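Local structure of putative esterase MT1895 (Mycobacterium tuberculosis, 3S4K) at the interface of chains A and B. The protein probably hydrolyses thioesters as a hotdog-fold member of the PaaI thioesterase family, possibly acting on 1,4-dihydroxy-2-naphthoyl-CoA. Sequence-based numbering; all coordinates share one arbitrary frame. Chains: chain A/B, Putative esterase Rv1847/MT1895.

Contact 1: the interface of chains A and B. Residues chain A 55-57, 60, 91, 93; chain B 64, 86-89.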
# COMPACT_ATOMS: atom_id res chain seq x y z
N HIS A 55 4.19 5.54 7.71
CA HIS A 55 3.25 5.76 6.59
C HIS A 55 2.53 4.45 6.28
O HIS A 55 3.17 3.40 6.10
CB HIS A 55 4.04 6.23 5.38
CG HIS A 55 3.21 6.75 4.25
ND1 HIS A 55 2.36 5.95 3.53
CD2 HIS A 55 3.18 7.97 3.66
CE1 HIS A 55 1.81 6.66 2.56
NE2 HIS A 55 2.29 7.89 2.62
N GLY A 56 1.21 4.48 6.29
CA GLY A 56 0.43 3.26 6.05
C GLY A 56 0.82 2.52 4.77
O GLY A 56 0.77 1.27 4.70
N GLY A 57 1.17 3.29 3.76
CA GLY A 57 1.71 2.76 2.51
C GLY A 57 2.85 1.77 2.66
O GLY A 57 3.01 0.87 1.84
N CYS A 60 1.13 -1.47 3.61
CA CYS A 60 0.57 -1.94 2.34
C CYS A 60 1.60 -2.62 1.44
O CYS A 60 1.36 -3.69 0.90
CB CYS A 60 -0.08 -0.80 1.60
SG CYS A 60 -1.51 -0.10 2.42
N THR A 91 -5.78 -3.70 3.32
CA THR A 91 -4.97 -3.62 4.52
C THR A 91 -5.68 -2.84 5.59
O THR A 91 -6.20 -1.74 5.34
CB THR A 91 -3.62 -2.93 4.24
OG1 THR A 91 -2.88 -3.76 3.35
CG2 THR A 91 -2.88 -2.76 5.53
N PHE A 93 -5.10 -1.01 9.23
CA PHE A 93 -4.10 -0.42 10.08
C PHE A 93 -4.58 -0.50 11.52
O PHE A 93 -5.71 -0.10 11.82
CB PHE A 93 -3.88 1.03 9.68
CG PHE A 93 -3.56 1.21 8.22
CD1 PHE A 93 -2.41 0.63 7.67
CD2 PHE A 93 -4.40 1.93 7.40
CE1 PHE A 93 -2.11 0.80 6.34
CE2 PHE A 93 -4.10 2.10 6.06
CZ PHE A 93 -2.95 1.52 5.52
N GLU B 64 -2.93 6.16 -0.24
CA GLU B 64 -2.99 6.52 1.17
C GLU B 64 -2.66 7.99 1.42
O GLU B 64 -3.37 8.68 2.15
CB GLU B 64 -2.05 5.59 1.97
CG GLU B 64 -2.10 5.76 3.47
CD GLU B 64 -3.35 5.17 4.12
OE1 GLU B 64 -4.11 4.47 3.45
OE2 GLU B 64 -3.56 5.42 5.33
N GLY B 86 -5.52 6.63 9.33
CA GLY B 86 -6.02 5.62 8.42
C GLY B 86 -6.42 4.38 9.18
O GLY B 86 -5.71 3.97 10.11
N VAL B 87 -7.56 3.80 8.81
CA VAL B 87 -7.89 2.46 9.33
C VAL B 87 -7.98 1.36 8.27
O VAL B 87 -7.72 0.21 8.59
CB VAL B 87 -9.13 2.42 10.27
CG1 VAL B 87 -8.91 3.33 11.47
CG2 VAL B 87 -10.41 2.72 9.50
N ASN B 88 -8.31 1.68 7.03
CA ASN B 88 -8.41 0.65 5.95
C ASN B 88 -8.05 1.27 4.61
O ASN B 88 -8.45 2.38 4.32
CB ASN B 88 -9.80 0.03 5.90
CG ASN B 88 -9.95 -1.03 4.77
OD1 ASN B 88 -10.40 -0.71 3.66
ND2 ASN B 88 -9.52 -2.27 5.05
N ASN B 89 -7.26 0.55 3.83
CA ASN B 89 -6.88 0.94 2.49
C ASN B 89 -7.12 -0.27 1.60
O ASN B 89 -6.51 -1.33 1.80
CB ASN B 89 -5.41 1.37 2.43
CG ASN B 89 -4.92 1.69 1.01
OD1 ASN B 89 -5.20 0.98 0.04
ND2 ASN B 89 -4.11 2.74 0.91
O HOH W 1 -5.33 2.69 12.67

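Contact 2: the interface of chains A and B. Residues chain A 21, 25, 47, 55, 57-58; chain B 21, 25, 47, 57-58.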
# COMPACT_ATOMS: atom_id res chain seq x y z
N PHE A 21 11.85 -2.18 -5.29
CA PHE A 21 11.17 -1.38 -4.27
C PHE A 21 11.38 -1.94 -2.87
O PHE A 21 11.42 -1.18 -1.90
CB PHE A 21 9.68 -1.21 -4.58
CG PHE A 21 8.99 -0.18 -3.73
CD1 PHE A 21 9.46 1.13 -3.66
CD2 PHE A 21 7.82 -0.50 -3.06
CE1 PHE A 21 8.81 2.07 -2.87
CE2 PHE A 21 7.17 0.44 -2.30
CZ PHE A 21 7.66 1.71 -2.19
N LEU A 25 12.47 -0.05 0.78
CA LEU A 25 11.81 -0.26 2.05
C LEU A 25 12.75 -0.78 3.12
O LEU A 25 12.45 -0.63 4.29
CB LEU A 25 10.65 -1.26 1.91
CG LEU A 25 9.49 -0.87 0.99
CD1 LEU A 25 8.48 -2.03 0.84
CD2 LEU A 25 8.78 0.36 1.52
N LEU A 47 10.57 6.44 6.41
CA LEU A 47 9.35 5.61 6.28
C LEU A 47 8.15 6.20 7.01
O LEU A 47 7.07 5.59 7.08
CB LEU A 47 9.64 4.18 6.74
CG LEU A 47 10.73 3.44 5.94
CD1 LEU A 47 10.88 2.00 6.42
CD2 LEU A 47 10.48 3.46 4.41
N HIS A 55 4.19 5.54 7.71
CA HIS A 55 3.25 5.76 6.59
C HIS A 55 2.53 4.45 6.28
O HIS A 55 3.17 3.40 6.10
CB HIS A 55 4.04 6.23 5.38
CG HIS A 55 3.21 6.75 4.25
ND1 HIS A 55 2.36 5.95 3.53
CD2 HIS A 55 3.18 7.97 3.66
CE1 HIS A 55 1.81 6.66 2.56
NE2 HIS A 55 2.29 7.89 2.62
N GLY A 57 1.17 3.29 3.76
CA GLY A 57 1.71 2.76 2.51
C GLY A 57 2.85 1.77 2.66
O GLY A 57 3.01 0.87 1.84
N VAL A 58 3.68 1.97 3.69
CA VAL A 58 4.81 1.06 3.96
C VAL A 58 4.30 -0.34 4.29
O VAL A 58 4.77 -1.34 3.72
CB VAL A 58 5.66 1.60 5.13
CG1 VAL A 58 6.68 0.56 5.67
CG2 VAL A 58 6.34 2.89 4.72
N PHE B 21 7.86 9.74 3.75
CA PHE B 21 7.79 8.64 2.79
C PHE B 21 7.40 9.14 1.41
O PHE B 21 7.85 8.58 0.41
CB PHE B 21 6.84 7.55 3.27
CG PHE B 21 6.91 6.28 2.46
CD1 PHE B 21 8.12 5.63 2.28
CD2 PHE B 21 5.76 5.72 1.93
CE1 PHE B 21 8.19 4.45 1.54
CE2 PHE B 21 5.81 4.55 1.21
CZ PHE B 21 7.03 3.91 1.00
N LEU B 25 8.93 8.29 -2.52
CA LEU B 25 8.10 7.94 -3.67
C LEU B 25 8.30 8.93 -4.81
O LEU B 25 8.02 8.59 -5.94
CB LEU B 25 6.61 7.93 -3.32
CG LEU B 25 6.15 6.92 -2.26
CD1 LEU B 25 4.64 7.11 -1.98
CD2 LEU B 25 6.47 5.50 -2.70
N LEU B 47 11.19 1.96 -8.08
CA LEU B 47 9.78 1.74 -7.75
C LEU B 47 9.16 0.47 -8.35
O LEU B 47 7.95 0.22 -8.23
CB LEU B 47 8.98 2.96 -8.15
CG LEU B 47 9.41 4.26 -7.46
CD1 LEU B 47 8.49 5.39 -7.91
CD2 LEU B 47 9.40 4.14 -5.92
N GLY B 57 2.56 -1.82 -4.03
CA GLY B 57 2.76 -1.00 -2.83
C GLY B 57 2.92 0.48 -3.11
O GLY B 57 2.50 1.30 -2.31
N VAL B 58 3.56 0.83 -4.23
CA VAL B 58 3.71 2.24 -4.61
C VAL B 58 2.35 2.90 -4.77
O VAL B 58 2.09 3.97 -4.25
CB VAL B 58 4.51 2.37 -5.91
CG1 VAL B 58 4.49 3.83 -6.45
CG2 VAL B 58 5.95 1.85 -5.69

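Contact 3: the interface of chains A and B. Residues chain A 19-22, 65; chain B 48-50, 55.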
# COMPACT_ATOMS: atom_id res chain seq x y z
N VAL A 19 14.18 -7.46 -5.21
CA VAL A 19 13.01 -6.70 -5.75
C VAL A 19 13.32 -5.22 -5.51
O VAL A 19 13.52 -4.81 -4.37
CB VAL A 19 11.69 -7.10 -5.05
CG1 VAL A 19 10.52 -6.19 -5.46
CG2 VAL A 19 11.31 -8.55 -5.36
N PRO A 20 13.37 -4.40 -6.59
CA PRO A 20 13.87 -3.04 -6.39
C PRO A 20 13.18 -2.24 -5.30
O PRO A 20 13.86 -1.66 -4.47
CB PRO A 20 13.69 -2.38 -7.76
CG PRO A 20 13.80 -3.52 -8.71
CD PRO A 20 13.16 -4.71 -8.01
N PHE A 21 11.85 -2.18 -5.29
CA PHE A 21 11.17 -1.38 -4.27
C PHE A 21 11.38 -1.94 -2.87
O PHE A 21 11.42 -1.18 -1.90
CB PHE A 21 9.68 -1.21 -4.58
CG PHE A 21 8.99 -0.18 -3.73
CD1 PHE A 21 9.46 1.13 -3.66
CD2 PHE A 21 7.82 -0.50 -3.06
CE1 PHE A 21 8.81 2.07 -2.87
CE2 PHE A 21 7.17 0.44 -2.30
CZ PHE A 21 7.66 1.71 -2.19
N ASP A 22 11.56 -3.26 -2.74
CA ASP A 22 11.83 -3.83 -1.43
C ASP A 22 13.16 -3.29 -0.89
O ASP A 22 13.30 -3.09 0.32
CB ASP A 22 11.87 -5.37 -1.45
CG ASP A 22 10.49 -6.01 -1.59
OD1 ASP A 22 9.46 -5.29 -1.51
OD2 ASP A 22 10.42 -7.25 -1.78
N SER A 65 4.42 -7.37 -0.99
CA SER A 65 5.65 -8.11 -1.28
C SER A 65 5.63 -9.52 -0.71
O SER A 65 5.93 -10.50 -1.39
CB SER A 65 6.87 -7.38 -0.73
OG SER A 65 7.24 -6.31 -1.57
N LEU B 48 9.98 -0.35 -8.99
CA LEU B 48 9.52 -1.51 -9.72
C LEU B 48 9.66 -2.79 -8.91
O LEU B 48 10.30 -2.82 -7.86
CB LEU B 48 10.29 -1.64 -11.03
CG LEU B 48 10.31 -0.41 -11.96
CD1 LEU B 48 11.02 -0.74 -13.26
CD2 LEU B 48 8.88 0.11 -12.23
N GLN B 49 9.06 -3.85 -9.42
CA GLN B 49 9.23 -5.15 -8.82
C GLN B 49 10.07 -6.02 -9.80
O GLN B 49 10.71 -5.45 -10.68
CB GLN B 49 7.87 -5.72 -8.34
CG GLN B 49 6.70 -5.56 -9.26
CD GLN B 49 6.86 -6.34 -10.53
OE1 GLN B 49 7.72 -6.05 -11.34
NE2 GLN B 49 6.02 -7.36 -10.71
N LEU B 50 10.12 -7.34 -9.63
CA LEU B 50 11.11 -8.16 -10.37
C LEU B 50 10.85 -8.32 -11.86
O LEU B 50 11.78 -8.61 -12.63
CB LEU B 50 11.24 -9.55 -9.73
N HIS B 55 5.73 -1.69 -8.52
CA HIS B 55 5.34 -2.42 -7.31
C HIS B 55 3.99 -1.92 -6.82
O HIS B 55 3.78 -0.72 -6.67
CB HIS B 55 6.41 -2.21 -6.26
CG HIS B 55 6.29 -3.09 -5.07
ND1 HIS B 55 5.29 -2.96 -4.14
CD2 HIS B 55 7.11 -4.07 -4.61
CE1 HIS B 55 5.46 -3.84 -3.18
NE2 HIS B 55 6.56 -4.53 -3.43

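Contact 1: the interface of chains A and B
Strand 83-93 of chain A lies antiparallel against strand 83-93 of chain B, while A:His55 and the start of helix 56-75 in chain A face B:Glu64 from helix 56-75 of chain B. A:Thr91 and B:Asn89 pair through their backbones in both directions: A:Thr91 N donates to B:Asn89 O at 2.9 Å, and B:Asn89 N returns the bond to A:Thr91 O. Further along, A:Phe93 N reaches B:Val87 O at 3.0 Å. A water joins the backbone O atoms of A:Phe93 and B:Gly86.

The ring of A:Phe93 and the carboxylate of B:Glu64 meet tip to tip with their planes 69° apart, and A:Phe93 CE2 comes 3.4 Å from B:Glu64 OE2. With CG anti to its backbone N (chi1 -175°) and a bend at chi2, B:Glu64 turns its carboxylate toward that ring. Its OE1 takes an N-H from the amide ND2 of B:Asn89 at 3.1 Å, nearly straight and on the anti lone pair, which probably steadies the group's rotation. CB of B:Asn89 also packs on A:Phe93 CE2 at 3.9 Å.

On the other flank, CE1 of A:His55 passes B:Glu64 CB at 4.1 Å, the two side chains running in opposite directions. A:His55 ND1 accepts a bent hydrogen bond from A:Gly57 N, which lies in the ring plane. By family analogy B:Glu64 is probably the catalytic carboxylate, acting as general base or nucleophile, set across the dimer from the partner's helix start, where the paired strands join the two hotdog sheets.

Contact 2: the interface of chains A and B
A:Phe21 and B:Phe21, each from a helix 20-25, point at one another tip to tip near the two-fold axis of the dimer, and each ring is wedged into a pocket of the other chain. Packing carries the contact, since no polar atoms come close enough across it to bond.

CH-pi packing comes first. CG2 of B:Val58 sits over the centre of the A:Phe21 ring, 3.8 Å from the centroid, and CG of A:Leu25 covers the opposite face nearer the rim, so the phenyl is held between a methyl of the partner and a leucine of its own chain. B:Phe21 is sandwiched likewise between A:Val58 CG2 and B:Leu25 CG. Each phenyl gets there with CG anti to the backbone N (chi1 -168° in chain A).

Aromatic packing follows. The ring of B:Phe21 stands edge-to-face to the imidazole of A:His55, planes 61° apart and centroids 5.1 Å apart. B:Phe21 CD2 lies over one face of the imidazole, 3.6 Å from A:His55 CG, offset toward the rim, so that face is covered by the partner's phenyl.

Van der Waals contacts complete the pocket. The leucine side chains cross the phenyls obliquely and touch them with their methyls: A:Leu47 CD2 approaches B:Phe21 CE1 at 3.8 Å and B:Leu47 CD2 approaches A:Phe21 CE1 at 3.7 Å, while A:Leu25 CD2 lies 4.0 Å from B:Phe21 CZ. At the tips, A:Phe21 CZ meets B:Phe21 CZ at 3.9 Å.

Contact 3: the interface of chains A and B
A:Phe21 N, in the first turn of helix 20-25, donates to B:Leu48 O at 3.1 Å, lying nearly along the C=O axis, so the loop of chain B docks on the helix start of chain A. Nearby is B:His55, the loop residue just before helix 56-75, which begins the His-Gly-Gly motif of this hotdog-fold PaaI thioesterase family.

The imidazole of B:His55 reaches across to A:Ser65 on the long helix of chain A. B:His55 NE2 and the hydroxyl A:Ser65 OG form a hydrogen bond of 2.7 Å, and A:Ser65 CB lies at the edge of the ring, in its plane. B:His55 carries CG anti to its backbone N (chi1 -169°), an arrangement that sends the ring out toward the partner chain. A:Ser65 OG in turn donates to the syn lone pair of A:Asp22 OD1, modelled at a very short 2.4 Å. That carboxylate is a second-shell group that helps position the hydroxyl; its plane is turned 68° from the imidazole. A face of the imidazole takes A:Phe21 CD2, as in the twin arrangement.

Away from the histidine, A:Pro20 CB lies 3.4 Å from B:Leu48 O, beside the carbonyl that A:Phe21 N binds. A:Val19, the first modelled residue of chain A, puts CG1 3.7 Å from CA of B:Gln49. From the same residue, B:Gln49 CB meets A:Val19 CG1 at 3.9 Å.

Contact 2 lies between the others: its C-alpha centre is about 11 Å from that of contact 1 and about 10 Å from that of contact 3, while contacts 1 and 3 are about 19 Å apart. A:His55 and A:Gly57 belong to both contact 1 and contact 2, and A:Phe21 links contact 2 to contact 3. Because the dimer is two-fold symmetric, the histidine of each chain faces both the partner's helix 56-75 and its helix 20-25. The shared residues suggest that the three contacts form one continuous interface, in keeping with active sites built from both subunits, as is usual in this family.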